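Local coordinates for extracellular invertase (Aspergillus kawachii, PDB 5XH8), which probably cleaves the fructosyl bond of sucrose and transfers fructose to other sugars, yielding fructooligosaccharides such as 1-kestose, at residues I107-Y120 against R131-D143. Numbering follows the deposited sequence.
Sequences INGLPTLLYTSVSY and RGSETQSLAVSSD
Thr116 and Gln136 face each other as a non-hydrogen-bonded pair of antiparallel strands 112-118 and 134-140. Their side chains lie side by side. The Gln136 chain bends at chi2 (-59°), which brings its OE1 alongside Thr116 OG1. Thr116 OG1 then donates to a lone pair of Gln136 OE1, in the amide plane, at 2.7 Å. Thr116 OG1 also takes the N-H of Asp171, and Gln136 NE2 reaches Phe169 O, so this pair ties the hairpin to strand 166-176. On the same face, Glu134 packs its CB on Thr116 CG2. Glu134 OE1 bonds to the Tyr129 hydroxyl, while OE2 forms a salt bridge with Arg170.

The other face carries a buried hydroxyl cluster. Ser117 OG, set between its own N and carbonyl carbon (chi1 41°), hydrogen-bonds Thr135 OG1 at 2.6 Å and Ser137 OG at 2.8 Å. Next along this face, the Tyr115 ring reaches across to Ser137, with CE1 3.9 Å from Ser137 CB. Its hydroxyl bonds to Asp93.

Toward residues 107-114 the contacts become mostly apolar. Leu114 CD1 meets Leu138 CD2 at 3.7 Å. From the loop before strand 112-118, Ile107 CD1 touches Leu138 CD1, and Leu110 crosses Val140 at about a right angle, a tight fit with Leu110 CD1 3.3 Å from Val140 CG1.

Tyr120 sets the edge of its ring against Gly132 O. Its OH bonds to Asn92 of the second subunit, and a bound glycerol lies near its side chain. The two strands are the central pair of a four-stranded antiparallel sheet, a blade of the GH32 beta-propeller.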
loop_
_atom_site.group_PDB
_atom_site.type_symbol
_atom_site.label_atom_id
_atom_site.label_comp_id
_atom_site.label_asym_id
_atom_site.label_seq_id
_atom_site.Cartn_x
_atom_site.Cartn_y
_atom_site.Cartn_z
ATOM N N ILE A 107 -0.063 18.390 11.214
ATOM C CA ILE A 107 -0.343 18.999 9.928
ATOM C C ILE A 107 -1.327 20.152 10.153
ATOM O O ILE A 107 -2.348 19.997 10.841
ATOM C CB ILE A 107 -0.907 17.962 8.914
ATOM C CG1 ILE A 107 0.127 16.861 8.645
ATOM C CG2 ILE A 107 -1.321 18.659 7.630
ATOM C CD1 ILE A 107 -0.378 15.672 7.829
ATOM N N ASN A 108 -1.000 21.322 9.603
ATOM C CA ASN A 108 -1.776 22.547 9.817
ATOM C C ASN A 108 -2.017 22.910 11.278
ATOM O O ASN A 108 -2.999 23.532 11.593
ATOM C CB ASN A 108 -3.091 22.498 9.065
ATOM C CG ASN A 108 -2.905 22.614 7.566
ATOM O OD1 ASN A 108 -1.768 22.597 7.071
ATOM N ND2 ASN A 108 -4.015 22.711 6.829
ATOM N N GLY A 109 -1.114 22.521 12.163
ATOM C CA GLY A 109 -1.312 22.745 13.588
ATOM C C GLY A 109 -2.471 21.960 14.210
ATOM O O GLY A 109 -2.958 22.318 15.304
ATOM N N LEU A 110 -2.895 20.891 13.530
ATOM C CA LEU A 110 -4.026 20.077 13.957
ATOM C C LEU A 110 -3.565 18.750 14.547
ATOM O O LEU A 110 -2.490 18.255 14.189
ATOM C CB LEU A 110 -4.938 19.801 12.775
ATOM C CG LEU A 110 -5.537 21.058 12.132
ATOM C CD1 LEU A 110 -6.210 20.665 10.844
ATOM C CD2 LEU A 110 -6.514 21.737 13.059
ATOM N N PRO A 111 -4.375 18.168 15.465
ATOM C CA PRO A 111 -4.078 16.829 15.967
ATOM C C PRO A 111 -4.023 15.863 14.782
ATOM O O PRO A 111 -4.946 15.843 13.937
ATOM C CB PRO A 111 -5.264 16.518 16.892
ATOM C CG PRO A 111 -5.868 17.855 17.227
ATOM C CD PRO A 111 -5.625 18.713 16.032
ATOM N N THR A 112 -2.917 15.151 14.674
ATOM C CA THR A 112 -2.626 14.344 13.500
ATOM C C THR A 112 -2.477 12.896 13.967
ATOM O O THR A 112 -1.578 12.572 14.715
ATOM C CB THR A 112 -1.375 14.874 12.774
ATOM O OG1 THR A 112 -1.646 16.199 12.267
ATOM C CG2 THR A 112 -1.006 13.966 11.613
ATOM N N LEU A 113 -3.402 12.047 13.538
ATOM C CA LEU A 113 -3.430 10.626 13.922
ATOM C C LEU A 113 -2.640 9.795 12.924
ATOM O O LEU A 113 -2.928 9.833 11.720
ATOM C CB LEU A 113 -4.876 10.123 13.944
ATOM C CG LEU A 113 -5.100 8.625 14.159
ATOM C CD1 LEU A 113 -4.698 8.212 15.547
ATOM C CD2 LEU A 113 -6.562 8.284 13.897
ATOM N N LEU A 114 -1.663 9.043 13.429
ATOM C CA LEU A 114 -1.018 7.983 12.677
ATOM C C LEU A 114 -1.547 6.653 13.233
ATOM O O LEU A 114 -1.375 6.367 14.415
ATOM C CB LEU A 114 0.508 8.059 12.824
ATOM C CG LEU A 114 1.341 7.026 12.063
ATOM C CD1 LEU A 114 1.166 7.140 10.562
ATOM C CD2 LEU A 114 2.811 7.159 12.426
ATOM N N TYR A 115 -2.152 5.833 12.378
ATOM C CA TYR A 115 -2.851 4.630 12.832
ATOM C C TYR A 115 -2.705 3.474 11.871
ATOM O O TYR A 115 -2.364 3.659 10.676
ATOM C CB TYR A 115 -4.339 4.938 13.042
ATOM C CG TYR A 115 -5.172 5.076 11.766
ATOM C CD1 TYR A 115 -5.179 6.266 11.039
ATOM C CD2 TYR A 115 -5.945 4.024 11.298
ATOM C CE1 TYR A 115 -5.930 6.391 9.880
ATOM C CE2 TYR A 115 -6.685 4.137 10.127
ATOM C CZ TYR A 115 -6.679 5.324 9.422
ATOM O OH TYR A 115 -7.438 5.448 8.288
ATOM N N THR A 116 -2.974 2.279 12.380
ATOM C CA THR A 116 -2.896 1.091 11.543
ATOM C C THR A 116 -4.205 0.901 10.783
ATOM O O THR A 116 -5.254 0.615 11.373
ATOM C CB THR A 116 -2.531 -0.179 12.319
ATOM O OG1 THR A 116 -1.241 -0.012 12.924
ATOM C CG2 THR A 116 -2.463 -1.378 11.358
ATOM N N SER A 117 -4.096 1.046 9.466
ATOM C CA SER A 117 -5.175 0.855 8.507
ATOM C C SER A 117 -5.124 -0.603 7.999
ATOM O O SER A 117 -4.092 -1.041 7.504
ATOM C CB SER A 117 -5.030 1.873 7.375
ATOM O OG SER A 117 -3.684 2.051 6.963
ATOM N N VAL A 118 -6.219 -1.350 8.178
ATOM C CA VAL A 118 -6.267 -2.785 7.907
ATOM C C VAL A 118 -7.075 -3.109 6.623
ATOM O O VAL A 118 -8.230 -2.670 6.444
ATOM C CB VAL A 118 -6.816 -3.552 9.108
ATOM C CG1 VAL A 118 -6.970 -5.049 8.821
ATOM C CG2 VAL A 118 -5.931 -3.335 10.334
ATOM N N SER A 119 -6.434 -3.861 5.726
ATOM C CA SER A 119 -7.015 -4.260 4.439
ATOM C C SER A 119 -7.288 -5.763 4.265
ATOM O O SER A 119 -7.991 -6.150 3.319
ATOM C CB SER A 119 -6.111 -3.792 3.316
ATOM O OG SER A 119 -5.961 -2.392 3.336
ATOM N N TYR A 120 -6.742 -6.601 5.148
ATOM C CA TYR A 120 -6.878 -8.071 5.062
ATOM C C TYR A 120 -6.890 -8.674 6.453
ATOM O O TYR A 120 -6.097 -8.272 7.310
ATOM C CB TYR A 120 -5.720 -8.724 4.276
ATOM C CG TYR A 120 -5.696 -8.286 2.847
ATOM C CD1 TYR A 120 -6.518 -8.894 1.888
ATOM C CD2 TYR A 120 -4.894 -7.221 2.448
ATOM C CE1 TYR A 120 -6.539 -8.436 0.579
ATOM C CE2 TYR A 120 -4.926 -6.742 1.140
ATOM C CZ TYR A 120 -5.741 -7.347 0.213
ATOM O OH TYR A 120 -5.748 -6.881 -1.079
ATOM N N ARG A 131 0.577 -10.220 3.121
ATOM C CA ARG A 131 1.247 -9.004 2.674
ATOM C C ARG A 131 0.267 -7.831 2.583
ATOM O O ARG A 131 -0.832 -7.973 2.056
ATOM C CB ARG A 131 1.895 -9.255 1.292
ATOM C CG ARG A 131 2.686 -8.077 0.708
ATOM C CD ARG A 131 4.065 -7.998 1.292
ATOM N NE ARG A 131 4.832 -6.917 0.697
ATOM C CZ ARG A 131 5.448 -6.977 -0.480
ATOM N NH1 ARG A 131 5.376 -8.060 -1.255
ATOM N NH2 ARG A 131 6.120 -5.923 -0.909
ATOM N N GLY A 132 0.659 -6.677 3.116
ATOM C CA GLY A 132 -0.200 -5.500 3.070
ATOM C C GLY A 132 -1.416 -5.533 3.991
ATOM O O GLY A 132 -2.253 -4.645 3.908
ATOM N N SER A 133 -1.536 -6.519 4.889
ATOM C CA SER A 133 -2.689 -6.530 5.796
ATOM C C SER A 133 -2.729 -5.280 6.743
ATOM O O SER A 133 -3.814 -4.766 7.038
ATOM C CB SER A 133 -2.825 -7.879 6.533
ATOM O OG SER A 133 -1.680 -8.179 7.246
ATOM N N GLU A 134 -1.559 -4.771 7.135
ATOM C CA GLU A 134 -1.432 -3.641 8.028
ATOM C C GLU A 134 -0.522 -2.553 7.415
ATOM O O GLU A 134 0.665 -2.791 7.131
ATOM C CB GLU A 134 -0.885 -4.097 9.379
ATOM C CG GLU A 134 -1.735 -5.164 10.077
ATOM C CD GLU A 134 -1.018 -5.797 11.244
ATOM O OE1 GLU A 134 0.158 -6.213 11.046
ATOM O OE2 GLU A 134 -1.615 -5.862 12.350
ATOM N N THR A 135 -1.098 -1.378 7.192
ATOM C CA THR A 135 -0.356 -0.203 6.751
ATOM C C THR A 135 -0.560 0.881 7.801
ATOM O O THR A 135 -1.401 0.747 8.701
ATOM C CB THR A 135 -0.821 0.275 5.375
ATOM O OG1 THR A 135 -2.211 0.599 5.408
ATOM C CG2 THR A 135 -0.616 -0.808 4.315
ATOM N N GLN A 136 0.236 1.938 7.726
ATOM C CA GLN A 136 0.075 3.059 8.658
ATOM C C GLN A 136 -0.327 4.294 7.858
ATOM O O GLN A 136 0.377 4.672 6.895
ATOM C CB GLN A 136 1.335 3.299 9.498
ATOM C CG GLN A 136 2.150 2.045 9.816
ATOM C CD GLN A 136 1.362 0.995 10.570
ATOM O OE1 GLN A 136 0.507 1.310 11.406
ATOM N NE2 GLN A 136 1.659 -0.270 10.289
ATOM N N SER A 137 -1.455 4.900 8.253
ATOM C CA SER A 137 -2.095 5.993 7.529
ATOM C C SER A 137 -2.277 7.187 8.427
ATOM O O SER A 137 -2.219 7.062 9.666
ATOM C CB SER A 137 -3.448 5.543 6.967
ATOM O OG SER A 137 -3.262 4.576 5.941
ATOM N N LEU A 138 -2.518 8.340 7.802
ATOM C CA LEU A 138 -2.737 9.606 8.512
ATOM C C LEU A 138 -4.168 10.098 8.418
ATOM O O LEU A 138 -4.834 9.947 7.385
ATOM C CB LEU A 138 -1.842 10.723 7.952
ATOM C CG LEU A 138 -0.327 10.583 8.154
ATOM C CD1 LEU A 138 0.353 11.765 7.460
ATOM C CD2 LEU A 138 0.062 10.535 9.618
ATOM N N ALA A 139 -4.620 10.683 9.529
ATOM C CA ALA A 139 -5.842 11.436 9.594
ATOM C C ALA A 139 -5.605 12.673 10.468
ATOM O O ALA A 139 -4.703 12.711 11.313
ATOM C CB ALA A 139 -6.981 10.602 10.153
ATOM N N VAL A 140 -6.427 13.677 10.234
ATOM C CA VAL A 140 -6.332 14.950 10.934
ATOM C C VAL A 140 -7.700 15.378 11.435
ATOM O O VAL A 140 -8.679 15.241 10.721
ATOM C CB VAL A 140 -5.807 16.037 9.968
ATOM C CG1 VAL A 140 -5.881 17.389 10.625
ATOM C CG2 VAL A 140 -4.367 15.717 9.598
ATOM N N SER A 141 -7.772 15.904 12.648
ATOM C CA SER A 141 -9.021 16.491 13.143
ATOM C C SER A 141 -8.976 18.008 13.086
ATOM O O SER A 141 -8.175 18.624 13.783
ATOM C CB SER A 141 -9.360 16.084 14.560
ATOM O OG SER A 141 -10.597 16.727 14.922
ATOM N N SER A 142 -9.846 18.570 12.253
ATOM C CA SER A 142 -10.069 20.001 12.177
ATOM C C SER A 142 -11.286 20.489 12.984
ATOM O O SER A 142 -11.644 21.664 12.881
ATOM C CB SER A 142 -10.240 20.404 10.715
ATOM O OG SER A 142 -11.296 19.708 10.091
ATOM N N ASP A 143 -11.908 19.631 13.807
ATOM C CA ASP A 143 -13.108 20.021 14.499
ATOM C C ASP A 143 -13.051 19.864 16.013
ATOM O O ASP A 143 -14.101 19.728 16.639
ATOM C CB ASP A 143 -14.309 19.276 13.917
ATOM C CG ASP A 143 -14.317 17.772 14.262
ATOM O OD1 ASP A 143 -13.326 17.208 14.819
ATOM O OD2 ASP A 143 -15.348 17.155 13.960
HETATM O O HOH W 1 -3.853 -2.261 4.954
#